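Local coordinates for outer membrane protein Omp121 (Bacteroides thetaiotaomicron, PDB 5FQ8) that probably imports nutrients across the outer membrane as a TonB-dependent receptor, a transmembrane beta barrel with a plug domain and bound calcium, at residues 720-725 and 804-809; 822-827 and 902-907; 908-913 and 936-941. All coordinates share one frame; numbering follows the deposited sequence.

Contact 1 of 3, residues 720-725 and 804-809; sequences LTWNFT and MGVSTN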
ATOM      1  N   LEU B 720      40.276 -21.694 -36.441  1.00 36.70           N
ATOM      2  CA  LEU B 720      38.933 -22.237 -36.478  1.00 33.96           C
ATOM      3  C   LEU B 720      38.650 -22.902 -35.148  1.00 33.63           C
ATOM      4  O   LEU B 720      39.517 -23.556 -34.564  1.00 34.01           O
ATOM      5  CB  LEU B 720      38.771 -23.239 -37.600  1.00 34.41           C
ATOM      6  CG  LEU B 720      38.706 -22.652 -38.995  1.00 34.66           C
ATOM      7  CD1 LEU B 720      39.004 -23.734 -39.978  1.00 35.33           C
ATOM      8  CD2 LEU B 720      37.334 -22.096 -39.229  1.00 34.04           C
ATOM      9  N   THR B 721      37.439 -22.732 -34.667  1.00 36.15           N
ATOM     10  CA  THR B 721      37.045 -23.401 -33.449  1.00 33.21           C
ATOM     11  C   THR B 721      35.661 -23.990 -33.638  1.00 36.86           C
ATOM     12  O   THR B 721      34.795 -23.373 -34.261  1.00 36.80           O
ATOM     13  CB  THR B 721      37.101 -22.441 -32.270  1.00 32.21           C
ATOM     14  OG1 THR B 721      38.468 -22.092 -32.033  1.00 32.66           O
ATOM     15  CG2 THR B 721      36.528 -23.082 -31.038  1.00 31.86           C
ATOM     16  N   TRP B 722      35.483 -25.207 -33.133  1.00 32.38           N
ATOM     17  CA  TRP B 722      34.219 -25.920 -33.209  1.00 32.10           C
ATOM     18  C   TRP B 722      33.995 -26.593 -31.870  1.00 31.90           C
ATOM     19  O   TRP B 722      34.868 -27.321 -31.396  1.00 32.33           O
ATOM     20  CB  TRP B 722      34.250 -26.941 -34.339  1.00 32.65           C
ATOM     21  CG  TRP B 722      33.004 -27.706 -34.547  1.00 32.45           C
ATOM     22  CD1 TRP B 722      31.918 -27.309 -35.243  1.00 35.50           C
ATOM     23  CD2 TRP B 722      32.733 -29.034 -34.098  1.00 32.64           C
ATOM     24  NE1 TRP B 722      30.970 -28.294 -35.246  1.00 37.77           N
ATOM     25  CE2 TRP B 722      31.450 -29.369 -34.547  1.00 37.41           C
ATOM     26  CE3 TRP B 722      33.448 -29.968 -33.353  1.00 33.02           C
ATOM     27  CZ2 TRP B 722      30.862 -30.604 -34.274  1.00 36.31           C
ATOM     28  CZ3 TRP B 722      32.867 -31.188 -33.082  1.00 33.66           C
ATOM     29  CH2 TRP B 722      31.589 -31.497 -33.542  1.00 36.56           C
ATOM     30  N   ASN B 723      32.847 -26.336 -31.254  1.00 31.28           N
ATOM     31  CA  ASN B 723      32.513 -26.947 -29.973  1.00 31.08           C
ATOM     32  C   ASN B 723      31.151 -27.623 -30.061  1.00 30.81           C
ATOM     33  O   ASN B 723      30.247 -27.122 -30.732  1.00 30.50           O
ATOM     34  CB  ASN B 723      32.548 -25.899 -28.854  1.00 36.02           C
ATOM     35  CG  ASN B 723      31.586 -24.762 -29.087  1.00 36.62           C
ATOM     36  OD1 ASN B 723      30.502 -24.752 -28.531  1.00 44.57           O
ATOM     37  ND2 ASN B 723      31.976 -23.797 -29.906  1.00 36.62           N
ATOM     38  N   PHE B 724      31.004 -28.764 -29.391  1.00 33.38           N
ATOM     39  CA  PHE B 724      29.803 -29.582 -29.539  1.00 51.84           C
ATOM     40  C   PHE B 724      29.337 -30.108 -28.191  1.00 37.38           C
ATOM     41  O   PHE B 724      30.120 -30.699 -27.446  1.00 34.42           O
ATOM     42  CB  PHE B 724      30.069 -30.743 -30.505  1.00 63.07           C
ATOM     43  CG  PHE B 724      28.910 -31.680 -30.685  1.00 37.80           C
ATOM     44  CD1 PHE B 724      27.959 -31.438 -31.648  1.00 31.32           C
ATOM     45  CD2 PHE B 724      28.808 -32.824 -29.919  1.00 33.60           C
ATOM     46  CE1 PHE B 724      26.907 -32.298 -31.816  1.00 31.35           C
ATOM     47  CE2 PHE B 724      27.767 -33.686 -30.085  1.00 31.87           C
ATOM     48  CZ  PHE B 724      26.813 -33.426 -31.035  1.00 32.25           C
ATOM     49  N   THR B 725      28.056 -29.901 -27.895  1.00 30.14           N
ATOM     50  CA  THR B 725      27.423 -30.360 -26.664  1.00 29.92           C
ATOM     51  C   THR B 725      26.182 -31.170 -27.001  1.00 29.89           C
ATOM     52  O   THR B 725      25.342 -30.723 -27.784  1.00 29.63           O
ATOM     53  CB  THR B 725      27.015 -29.187 -25.755  1.00 29.30           C
ATOM     54  OG1 THR B 725      28.142 -28.361 -25.442  1.00 29.33           O
ATOM     55  CG2 THR B 725      26.419 -29.702 -24.469  1.00 29.13           C
ATOM     56  N   MET B 804      25.725 -26.486 -30.636  1.00 28.97           N
ATOM     57  CA  MET B 804      27.112 -26.355 -31.051  1.00 29.40           C
ATOM     58  C   MET B 804      27.365 -24.951 -31.574  1.00 29.22           C
ATOM     59  O   MET B 804      26.430 -24.193 -31.851  1.00 28.83           O
ATOM     60  CB  MET B 804      27.477 -27.391 -32.106  1.00 30.01           C
ATOM     61  CG  MET B 804      26.924 -27.116 -33.467  1.00 30.07           C
ATOM     62  SD  MET B 804      27.386 -28.421 -34.587  1.00 30.85           S
ATOM     63  CE  MET B 804      26.903 -27.681 -36.129  1.00 30.88           C
ATOM     64  N   GLY B 805      28.649 -24.626 -31.699  1.00 29.54           N
ATOM     65  CA  GLY B 805      29.081 -23.337 -32.210  1.00 29.49           C
ATOM     66  C   GLY B 805      30.363 -23.464 -32.997  1.00 30.10           C
ATOM     67  O   GLY B 805      31.195 -24.330 -32.723  1.00 30.51           O
ATOM     68  N   VAL B 806      30.514 -22.598 -33.997  1.00 30.19           N
ATOM     69  CA  VAL B 806      31.688 -22.585 -34.862  1.00 30.80           C
ATOM     70  C   VAL B 806      32.218 -21.161 -34.956  1.00 30.72           C
ATOM     71  O   VAL B 806      31.472 -20.225 -35.256  1.00 30.37           O
ATOM     72  CB  VAL B 806      31.395 -23.159 -36.265  1.00 31.18           C
ATOM     73  CG1 VAL B 806      30.709 -24.465 -36.140  1.00 31.21           C
ATOM     74  CG2 VAL B 806      30.555 -22.233 -37.100  1.00 30.93           C
ATOM     75  N   SER B 807      33.501 -20.996 -34.684  1.00 31.08           N
ATOM     76  CA  SER B 807      34.115 -19.684 -34.669  1.00 31.07           C
ATOM     77  C   SER B 807      35.283 -19.660 -35.631  1.00 31.76           C
ATOM     78  O   SER B 807      35.895 -20.685 -35.901  1.00 32.25           O
ATOM     79  CB  SER B 807      34.592 -19.314 -33.281  1.00 30.86           C
ATOM     80  OG  SER B 807      33.502 -18.906 -32.487  1.00 70.87           O
ATOM     81  N   THR B 808      35.584 -18.480 -36.138  1.00 31.83           N
ATOM     82  CA  THR B 808      36.817 -18.258 -36.867  1.00 37.39           C
ATOM     83  C   THR B 808      37.413 -16.935 -36.422  1.00 35.14           C
ATOM     84  O   THR B 808      36.688 -16.021 -36.039  1.00 43.08           O
ATOM     85  CB  THR B 808      36.578 -18.269 -38.372  1.00 32.81           C
ATOM     86  OG1 THR B 808      37.810 -18.025 -39.034  1.00 33.48           O
ATOM     87  CG2 THR B 808      35.596 -17.206 -38.768  1.00 32.40           C
ATOM     88  N   ASN B 809      38.738 -16.837 -36.450  1.00 32.99           N
ATOM     89  CA  ASN B 809      39.425 -15.619 -36.020  1.00 33.04           C
ATOM     90  C   ASN B 809      40.611 -15.360 -36.941  1.00 33.79           C
ATOM     91  O   ASN B 809      41.564 -16.142 -36.964  1.00 34.32           O
ATOM     92  CB  ASN B 809      39.876 -15.718 -34.561  1.00 62.56           C
ATOM     93  CG  ASN B 809      38.735 -16.062 -33.608  1.00 46.17           C
ATOM     94  OD1 ASN B 809      38.008 -15.186 -33.144  1.00 46.31           O
ATOM     95  ND2 ASN B 809      38.589 -17.343 -33.302  1.00 43.75           N
TER
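W722 meets V806 and M804 along the CD1-NE1 side of its indole. Its CG is anti to the backbone N (chi1 -178°), beside the carbonyl carbon, which brings that side of the ring against them. V806 CG1 meets the edge of the ring near its plane, 3.2 Å from W722 CD1. M804 SD comes obliquely, 3.6 Å from W722 NE1, in a Met-aromatic contact. M804 CG sits in the crowded position between N and carbonyl carbon, and the chain beyond is extended, so the sulfur is carried up beside the indole. F724 flanks the same methionine nearer the backbone, its CD1 4.1 Å from M804 CB. An alanine here in place of W722 would remove the ring that M804 SD and V806 CG1 touch, and would probably loosen the packing of the two strands on this face. On the same face L720 CD2 lies 4.0 Å from T808 CB. T808 OG1 is hydrogen-bonded to W718 NE1 and E719 O.

The backbones are antiparallel, and four hydrogen bonds join them at two pairs. T721 N donates to S807 O at 2.8 Å and S807 N to T721 O. N723 N donates to G805 O at 3.0 Å and G805 N to N723 O. W722 and V806 form a non-hydrogen-bonded pair between them.

The other face carries T721, N723 and S807. N723 CG takes the crowded position (chi1 59°), and its amide lies across G805. T725 OG1, on the face of N723, is hydrogen-bonded to G70 N of the plug.

The opposite face, mostly apolar, probably looks outward. This is the arrangement of neighbouring antiparallel strands in the barrel wall of a TonB-dependent receptor, one side probably to the membrane and the other to the plug.

Contact 2 of 3, residues 822-827 and 902-907; sequences DIRQGG and KSYVKL
Backbone hydrogen bonds carry most of this antiparallel pairing. D822 and K906 exchange two, with D822 N to K906 O at 2.7 Å. R824 and Y904 exchange two more, both running nearly along the C=O axis of the acceptor. Past the strand ends the chains still meet: K902 N donates to G827 O at 3.1 Å. G826 N donates to S903 OG, which also bonds to D901 OD1. G826 and G827 have backbone angles with positive phi that call for glycine.

The charged group lies on the face of D822, R824 and Y904. The R824 chain, extended from CG to NE, grips D822 side-on with two nitrogens. NE points in the guanidinium plane to D822 OD1 at 3.2 Å, almost straight at 178°, and NH2 forms a salt bridge with OD2 at 3.0 Å. D822 OD2 also bridges R908 NH1. Y904 CG is in the crowded position (chi1 64°), and its OH rests over one face of the guanidinium, 3.0 Å above the plane. The two planes are 29° apart. The N-H groups do not point at this OH, so NE to OH is no hydrogen bond. R824 NH1 also bonds to S74 OG and NH2 to I73 O. These bonds would hold the guanidinium in one rotation; D822 is likely to balance its charge.

Apolar packing lies on the opposite face. I823 CG1 meets V905 CG1 at 3.6 Å, the two chains side by side.

Strand 815-825 runs between 802-812 and 899-915. Strand 928-941 lies beyond 899-915, where V940 touches Y904 and K906. K906 NZ reaches salt bridges with E952 and D950, and the R824 side faces the plug.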
ATOM      1  N   ASP B 822      26.066 -19.549 -33.473  1.00 28.17           N
ATOM      2  CA  ASP B 822      25.423 -20.336 -32.435  1.00 27.89           C
ATOM      3  C   ASP B 822      24.447 -21.265 -33.119  1.00 27.96           C
ATOM      4  O   ASP B 822      23.674 -20.828 -33.973  1.00 27.89           O
ATOM      5  CB  ASP B 822      24.700 -19.448 -31.428  1.00 27.34           C
ATOM      6  CG  ASP B 822      24.663 -20.046 -30.050  1.00 27.15           C
ATOM      7  OD1 ASP B 822      24.639 -21.285 -29.937  1.00 27.35           O
ATOM      8  OD2 ASP B 822      24.666 -19.269 -29.077  1.00 28.46           O
ATOM      9  N   ILE B 823      24.506 -22.545 -32.781  1.00 28.16           N
ATOM     10  CA  ILE B 823      23.640 -23.524 -33.416  1.00 28.30           C
ATOM     11  C   ILE B 823      23.039 -24.416 -32.351  1.00 28.12           C
ATOM     12  O   ILE B 823      23.751 -25.203 -31.721  1.00 28.35           O
ATOM     13  CB  ILE B 823      24.373 -24.363 -34.464  1.00 28.92           C
ATOM     14  CG1 ILE B 823      24.828 -23.475 -35.606  1.00 29.12           C
ATOM     15  CG2 ILE B 823      23.454 -25.423 -34.996  1.00 29.09           C
ATOM     16  CD1 ILE B 823      26.225 -23.031 -35.465  1.00 29.36           C
ATOM     17  N   ARG B 824      21.733 -24.301 -32.157  1.00 27.76           N
ATOM     18  CA  ARG B 824      21.007 -25.074 -31.163  1.00 27.58           C
ATOM     19  C   ARG B 824      19.815 -25.681 -31.865  1.00 27.64           C
ATOM     20  O   ARG B 824      19.056 -24.962 -32.520  1.00 27.46           O
ATOM     21  CB  ARG B 824      20.545 -24.207 -29.991  1.00 27.05           C
ATOM     22  CG  ARG B 824      21.562 -23.178 -29.549  1.00 26.94           C
ATOM     23  CD  ARG B 824      21.139 -22.448 -28.318  1.00 26.48           C
ATOM     24  NE  ARG B 824      22.194 -21.541 -27.929  1.00 26.46           N
ATOM     25  CZ  ARG B 824      22.198 -20.825 -26.822  1.00 30.70           C
ATOM     26  NH1 ARG B 824      21.192 -20.913 -25.972  1.00 27.33           N
ATOM     27  NH2 ARG B 824      23.219 -20.028 -26.568  1.00 34.92           N
ATOM     28  N   GLN B 825      19.658 -26.992 -31.731  1.00 27.93           N
ATOM     29  CA  GLN B 825      18.689 -27.734 -32.512  1.00 28.13           C
ATOM     30  C   GLN B 825      17.883 -28.632 -31.601  1.00 28.06           C
ATOM     31  O   GLN B 825      18.452 -29.403 -30.822  1.00 28.24           O
ATOM     32  CB  GLN B 825      19.377 -28.575 -33.591  1.00 35.79           C
ATOM     33  CG  GLN B 825      20.001 -27.762 -34.694  1.00 35.46           C
ATOM     34  CD  GLN B 825      18.982 -27.232 -35.681  1.00 36.26           C
ATOM     35  OE1 GLN B 825      17.908 -27.811 -35.839  1.00 37.49           O
ATOM     36  NE2 GLN B 825      19.313 -26.126 -36.353  1.00 28.74           N
ATOM     37  N   GLY B 826      16.572 -28.543 -31.714  1.00 27.85           N
ATOM     38  CA  GLY B 826      15.707 -29.466 -31.019  1.00 27.86           C
ATOM     39  C   GLY B 826      14.972 -28.817 -29.858  1.00 27.33           C
ATOM     40  O   GLY B 826      15.417 -27.833 -29.264  1.00 30.49           O
ATOM     41  N   GLY B 827      13.826 -29.395 -29.538  1.00 27.31           N
ATOM     42  CA  GLY B 827      13.006 -28.910 -28.457  1.00 26.88           C
ATOM     43  C   GLY B 827      11.895 -28.004 -28.937  1.00 26.58           C
ATOM     44  O   GLY B 827      11.718 -27.740 -30.127  1.00 26.71           O
ATOM     45  N   LYS B 902      12.269 -24.821 -31.107  1.00 26.18           N
ATOM     46  CA  LYS B 902      13.276 -24.025 -30.422  1.00 25.96           C
ATOM     47  C   LYS B 902      14.533 -23.824 -31.254  1.00 26.23           C
ATOM     48  O   LYS B 902      15.369 -22.994 -30.896  1.00 26.08           O
ATOM     49  CB  LYS B 902      13.635 -24.712 -29.103  1.00 25.91           C
ATOM     50  CG  LYS B 902      13.524 -23.889 -27.848  1.00 25.49           C
ATOM     51  CD  LYS B 902      13.771 -24.760 -26.627  1.00 25.53           C
ATOM     52  CE  LYS B 902      14.375 -23.981 -25.453  1.00 26.63           C
ATOM     53  NZ  LYS B 902      13.695 -22.679 -25.220  1.00 29.96           N
ATOM     54  N   SER B 903      14.663 -24.536 -32.364  1.00 28.82           N
ATOM     55  CA  SER B 903      15.927 -24.645 -33.071  1.00 27.00           C
ATOM     56  C   SER B 903      16.256 -23.358 -33.802  1.00 26.92           C
ATOM     57  O   SER B 903      15.367 -22.667 -34.302  1.00 29.27           O
ATOM     58  CB  SER B 903      15.864 -25.809 -34.056  1.00 27.51           C
ATOM     59  OG  SER B 903      15.680 -27.038 -33.380  1.00 27.65           O
ATOM     60  N   TYR B 904      17.548 -23.031 -33.845  1.00 27.06           N
ATOM     61  CA  TYR B 904      18.007 -21.885 -34.620  1.00 30.77           C
ATOM     62  C   TYR B 904      19.501 -21.992 -34.899  1.00 32.61           C
ATOM     63  O   TYR B 904      20.242 -22.676 -34.191  1.00 28.77           O
ATOM     64  CB  TYR B 904      17.679 -20.547 -33.928  1.00 31.78           C
ATOM     65  CG  TYR B 904      18.346 -20.279 -32.582  1.00 29.37           C
ATOM     66  CD1 TYR B 904      19.660 -19.833 -32.508  1.00 26.90           C
ATOM     67  CD2 TYR B 904      17.638 -20.425 -31.391  1.00 26.02           C
ATOM     68  CE1 TYR B 904      20.254 -19.577 -31.296  1.00 26.33           C
ATOM     69  CE2 TYR B 904      18.225 -20.170 -30.180  1.00 25.83           C
ATOM     70  CZ  TYR B 904      19.536 -19.741 -30.133  1.00 25.98           C
ATOM     71  OH  TYR B 904      20.124 -19.480 -28.922  1.00 25.83           O
ATOM     72  N   VAL B 905      19.917 -21.332 -35.978  1.00 27.68           N
ATOM     73  CA  VAL B 905      21.314 -21.003 -36.234  1.00 27.97           C
ATOM     74  C   VAL B 905      21.421 -19.494 -36.147  1.00 27.71           C
ATOM     75  O   VAL B 905      20.594 -18.780 -36.719  1.00 27.58           O
ATOM     76  CB  VAL B 905      21.824 -21.488 -37.606  1.00 28.55           C
ATOM     77  CG1 VAL B 905      23.257 -21.099 -37.761  1.00 28.84           C
ATOM     78  CG2 VAL B 905      21.691 -22.991 -37.764  1.00 28.87           C
ATOM     79  N   LYS B 906      22.431 -19.004 -35.443  1.00 27.66           N
ATOM     80  CA  LYS B 906      22.542 -17.573 -35.218  1.00 27.43           C
ATOM     81  C   LYS B 906      23.943 -17.065 -35.521  1.00 33.22           C
ATOM     82  O   LYS B 906      24.930 -17.624 -35.039  1.00 44.32           O
ATOM     83  CB  LYS B 906      22.161 -17.229 -33.782  1.00 26.94           C
ATOM     84  CG  LYS B 906      21.409 -15.943 -33.669  1.00 26.60           C
ATOM     85  CD  LYS B 906      21.037 -15.657 -32.248  1.00 26.16           C
ATOM     86  CE  LYS B 906      19.647 -16.101 -31.941  1.00 25.87           C
ATOM     87  NZ  LYS B 906      19.370 -15.831 -30.523  1.00 25.49           N
ATOM     88  N   LEU B 907      24.022 -16.005 -36.320  1.00 27.88           N
ATOM     89  CA  LEU B 907      25.217 -15.178 -36.355  1.00 28.10           C
ATOM     90  C   LEU B 907      25.318 -14.431 -35.031  1.00 27.71           C
ATOM     91  O   LEU B 907      24.830 -13.305 -34.893  1.00 27.47           O
ATOM     92  CB  LEU B 907      25.175 -14.218 -37.540  1.00 28.34           C
ATOM     93  CG  LEU B 907      26.444 -13.387 -37.740  1.00 28.67           C
ATOM     94  CD1 LEU B 907      27.683 -14.240 -37.621  1.00 29.05           C
ATOM     95  CD2 LEU B 907      26.430 -12.687 -39.072  1.00 29.02           C
TER

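Contact 3 of 3, residues 908-913 and 936-941; sequences RSVVLG and NNLFVW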
ATOM      1  N   ARG B 908      25.941 -15.068 -34.044  1.00 28.51           N
ATOM      2  CA  ARG B 908      25.960 -14.542 -32.685  1.00 27.33           C
ATOM      3  C   ARG B 908      26.666 -13.195 -32.617  1.00 27.40           C
ATOM      4  O   ARG B 908      26.089 -12.208 -32.167  1.00 27.09           O
ATOM      5  CB  ARG B 908      26.634 -15.558 -31.772  1.00 27.41           C
ATOM      6  CG  ARG B 908      26.492 -15.297 -30.302  1.00 33.75           C
ATOM      7  CD  ARG B 908      25.345 -16.079 -29.715  1.00 30.50           C
ATOM      8  NE  ARG B 908      24.165 -15.243 -29.633  1.00 32.80           N
ATOM      9  CZ  ARG B 908      22.989 -15.646 -29.200  1.00 26.11           C
ATOM     10  NH1 ARG B 908      22.819 -16.889 -28.801  1.00 26.01           N
ATOM     11  NH2 ARG B 908      21.988 -14.795 -29.184  1.00 27.00           N
ATOM     12  N   SER B 909      27.918 -13.132 -33.073  1.00 34.85           N
ATOM     13  CA  SER B 909      28.705 -11.906 -32.996  1.00 28.01           C
ATOM     14  C   SER B 909      29.681 -11.808 -34.154  1.00 28.58           C
ATOM     15  O   SER B 909      30.143 -12.816 -34.688  1.00 28.92           O
ATOM     16  CB  SER B 909      29.486 -11.840 -31.693  1.00 27.96           C
ATOM     17  OG  SER B 909      30.414 -12.902 -31.627  1.00 33.60           O
ATOM     18  N   VAL B 910      30.010 -10.574 -34.523  1.00 28.73           N
ATOM     19  CA  VAL B 910      31.104 -10.278 -35.448  1.00 29.32           C
ATOM     20  C   VAL B 910      31.863  -9.065 -34.923  1.00 29.43           C
ATOM     21  O   VAL B 910      31.270  -8.005 -34.715  1.00 29.18           O
ATOM     22  CB  VAL B 910      30.596 -10.012 -36.874  1.00 29.53           C
ATOM     23  CG1 VAL B 910      31.735  -9.562 -37.754  1.00 30.15           C
ATOM     24  CG2 VAL B 910      29.962 -11.240 -37.445  1.00 29.52           C
ATOM     25  N   VAL B 911      33.175  -9.204 -34.728  1.00 29.84           N
ATOM     26  CA  VAL B 911      34.009  -8.129 -34.191  1.00 30.01           C
ATOM     27  C   VAL B 911      35.153  -7.820 -35.155  1.00 30.69           C
ATOM     28  O   VAL B 911      35.982  -8.688 -35.434  1.00 31.08           O
ATOM     29  CB  VAL B 911      34.575  -8.488 -32.810  1.00 29.90           C
ATOM     30  CG1 VAL B 911      35.126  -7.257 -32.169  1.00 29.98           C
ATOM     31  CG2 VAL B 911      33.518  -9.088 -31.952  1.00 29.31           C
ATOM     32  N   LEU B 912      35.224  -6.577 -35.621  1.00 32.40           N
ATOM     33  CA  LEU B 912      36.299  -6.107 -36.489  1.00 31.54           C
ATOM     34  C   LEU B 912      37.155  -5.125 -35.702  1.00 31.73           C
ATOM     35  O   LEU B 912      36.724  -4.006 -35.417  1.00 31.55           O
ATOM     36  CB  LEU B 912      35.741  -5.458 -37.752  1.00 31.71           C
ATOM     37  CG  LEU B 912      36.777  -4.867 -38.704  1.00 32.43           C
ATOM     38  CD1 LEU B 912      37.741  -5.932 -39.062  1.00 32.88           C
ATOM     39  CD2 LEU B 912      36.169  -4.303 -39.954  1.00 32.61           C
ATOM     40  N   GLY B 913      38.366  -5.530 -35.368  1.00 32.12           N
ATOM     41  CA  GLY B 913      39.255  -4.716 -34.551  1.00 32.35           C
ATOM     42  C   GLY B 913      40.452  -4.211 -35.333  1.00 33.11           C
ATOM     43  O   GLY B 913      41.042  -4.950 -36.122  1.00 34.12           O
ATOM     44  N   ASN B 936      26.215  -7.821 -32.812  1.00 27.18           N
ATOM     45  CA  ASN B 936      25.808  -9.020 -32.103  1.00 26.91           C
ATOM     46  C   ASN B 936      24.353  -9.328 -32.404  1.00 43.14           C
ATOM     47  O   ASN B 936      23.575  -8.434 -32.743  1.00 33.29           O
ATOM     48  CB  ASN B 936      26.028  -8.857 -30.614  1.00 26.65           C
ATOM     49  CG  ASN B 936      27.463  -8.588 -30.285  1.00 53.65           C
ATOM     50  OD1 ASN B 936      28.358  -9.058 -30.970  1.00 48.33           O
ATOM     51  ND2 ASN B 936      27.698  -7.811 -29.245  1.00 48.33           N
ATOM     52  N   ASN B 937      23.994 -10.606 -32.277  1.00 38.85           N
ATOM     53  CA  ASN B 937      22.638 -11.070 -32.549  1.00 33.07           C
ATOM     54  C   ASN B 937      22.192 -10.540 -33.912  1.00 29.32           C
ATOM     55  O   ASN B 937      21.203  -9.822 -34.039  1.00 37.42           O
ATOM     56  CB  ASN B 937      21.699 -10.629 -31.419  1.00 32.03           C
ATOM     57  CG  ASN B 937      20.366 -11.382 -31.404  1.00 25.54           C
ATOM     58  OD1 ASN B 937      20.304 -12.598 -31.568  1.00 25.62           O
ATOM     59  ND2 ASN B 937      19.294 -10.647 -31.187  1.00 25.26           N
ATOM     60  N   LEU B 938      22.975 -10.883 -34.934  1.00 38.02           N
ATOM     61  CA  LEU B 938      22.891 -10.195 -36.213  1.00 27.20           C
ATOM     62  C   LEU B 938      21.895 -10.818 -37.169  1.00 27.26           C
ATOM     63  O   LEU B 938      21.219 -10.101 -37.905  1.00 33.35           O
ATOM     64  CB  LEU B 938      24.267 -10.144 -36.867  1.00 37.41           C
ATOM     65  CG  LEU B 938      25.167  -9.023 -36.367  1.00 36.90           C
ATOM     66  CD1 LEU B 938      26.414  -8.942 -37.195  1.00 28.35           C
ATOM     67  CD2 LEU B 938      24.406  -7.718 -36.421  1.00 27.62           C
ATOM     68  N   PHE B 939      21.783 -12.136 -37.182  1.00 27.29           N
ATOM     69  CA  PHE B 939      20.852 -12.784 -38.090  1.00 27.40           C
ATOM     70  C   PHE B 939      20.507 -14.136 -37.501  1.00 27.25           C
ATOM     71  O   PHE B 939      21.373 -14.803 -36.947  1.00 27.33           O
ATOM     72  CB  PHE B 939      21.471 -12.921 -39.481  1.00 27.95           C
ATOM     73  CG  PHE B 939      20.477 -13.068 -40.574  1.00 41.38           C
ATOM     74  CD1 PHE B 939      19.891 -14.298 -40.830  1.00 37.22           C
ATOM     75  CD2 PHE B 939      20.133 -11.985 -41.357  1.00 37.38           C
ATOM     76  CE1 PHE B 939      18.970 -14.453 -41.846  1.00 32.12           C
ATOM     77  CE2 PHE B 939      19.212 -12.124 -42.379  1.00 28.42           C
ATOM     78  CZ  PHE B 939      18.628 -13.366 -42.626  1.00 30.85           C
ATOM     79  N   VAL B 940      19.244 -14.530 -37.597  1.00 31.61           N
ATOM     80  CA  VAL B 940      18.789 -15.786 -37.015  1.00 26.94           C
ATOM     81  C   VAL B 940      18.072 -16.587 -38.088  1.00 27.21           C
ATOM     82  O   VAL B 940      17.299 -16.033 -38.872  1.00 27.26           O
ATOM     83  CB  VAL B 940      17.901 -15.542 -35.781  1.00 26.42           C
ATOM     84  CG1 VAL B 940      16.695 -14.747 -36.166  1.00 26.26           C
ATOM     85  CG2 VAL B 940      17.544 -16.837 -35.117  1.00 26.34           C
ATOM     86  N   TRP B 941      18.382 -17.875 -38.159  1.00 27.45           N
ATOM     87  CA  TRP B 941      17.788 -18.792 -39.122  1.00 27.76           C
ATOM     88  C   TRP B 941      17.011 -19.846 -38.356  1.00 27.58           C
ATOM     89  O   TRP B 941      17.580 -20.549 -37.516  1.00 27.54           O
ATOM     90  CB  TRP B 941      18.852 -19.465 -39.996  1.00 53.81           C
ATOM     91  CG  TRP B 941      19.570 -18.582 -40.963  1.00 38.26           C
ATOM     92  CD1 TRP B 941      19.187 -18.266 -42.230  1.00 34.42           C
ATOM     93  CD2 TRP B 941      20.813 -17.922 -40.746  1.00 38.33           C
ATOM     94  NE1 TRP B 941      20.109 -17.440 -42.811  1.00 32.88           N
ATOM     95  CE2 TRP B 941      21.122 -17.215 -41.918  1.00 34.26           C
ATOM     96  CE3 TRP B 941      21.695 -17.856 -39.670  1.00 39.98           C
ATOM     97  CZ2 TRP B 941      22.275 -16.450 -42.043  1.00 40.59           C
ATOM     98  CZ3 TRP B 941      22.842 -17.096 -39.798  1.00 41.29           C
ATOM     99  CH2 TRP B 941      23.118 -16.402 -40.973  1.00 41.25           C
TER
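In the barrel wall, strand 928-941 turns a corner at N937 beside strand 899-915. The nearest shell is backbone. N937 N donates to R908 O at 2.6 Å, from above the carbonyl plane. S909 and N936 form an antiparallel non-hydrogen-bonded pair just beside it. N937 has left-handed backbone angles (phi 50°, psi 57°), which let the chain change direction after this bond.

Side chains fill in round the corner. V910 CG2 meets L938 CD1 at 4.2 Å, an apolar contact. R908 and N937 lie side by side, with guanidinium and amide planes 26° apart. R908 NH2 and N937 OD1 are 3.7 Å apart, so the two groups are packed rather than firmly bound.

The outer shell sets these groups. R908 is bent at chi2 and chi3, which turns the guanidinium back along N937. There NH1 forms a salt bridge with D822 OD2 and NH2 one with E952 OE1. The two acids are likely to offset both its charge and that of the nearby K906 NZ. N937 also touches R975 of strand 973-983. Beyond the corner F939 and W941 are on the surface, while V940 is buried. The amide of N937 is oriented by a hydrogen bond from its ND2 to S973 O.

The three contacts follow one another across the barrel wall, each centre about 14 Å from the others. Contact 1 joins contact 2 through M804 N and I823 O, 2.6 Å apart in a probable hydrogen bond. Contacts 2 and 3 share strand 899-915. There V905 O lies 2.8 Å from W941 N and L907 N lies 3.0 Å from F939 O, both probable hydrogen bonds. Contacts 1 and 3 do not touch; their nearest atoms are about 7 Å apart. All three lie away from the calcium and magnesium sites and the pocket of the bound lipid. The side chain of L938 in contact 3 comes within about 4 Å of a bound detergent, consistent with a membrane-facing surface.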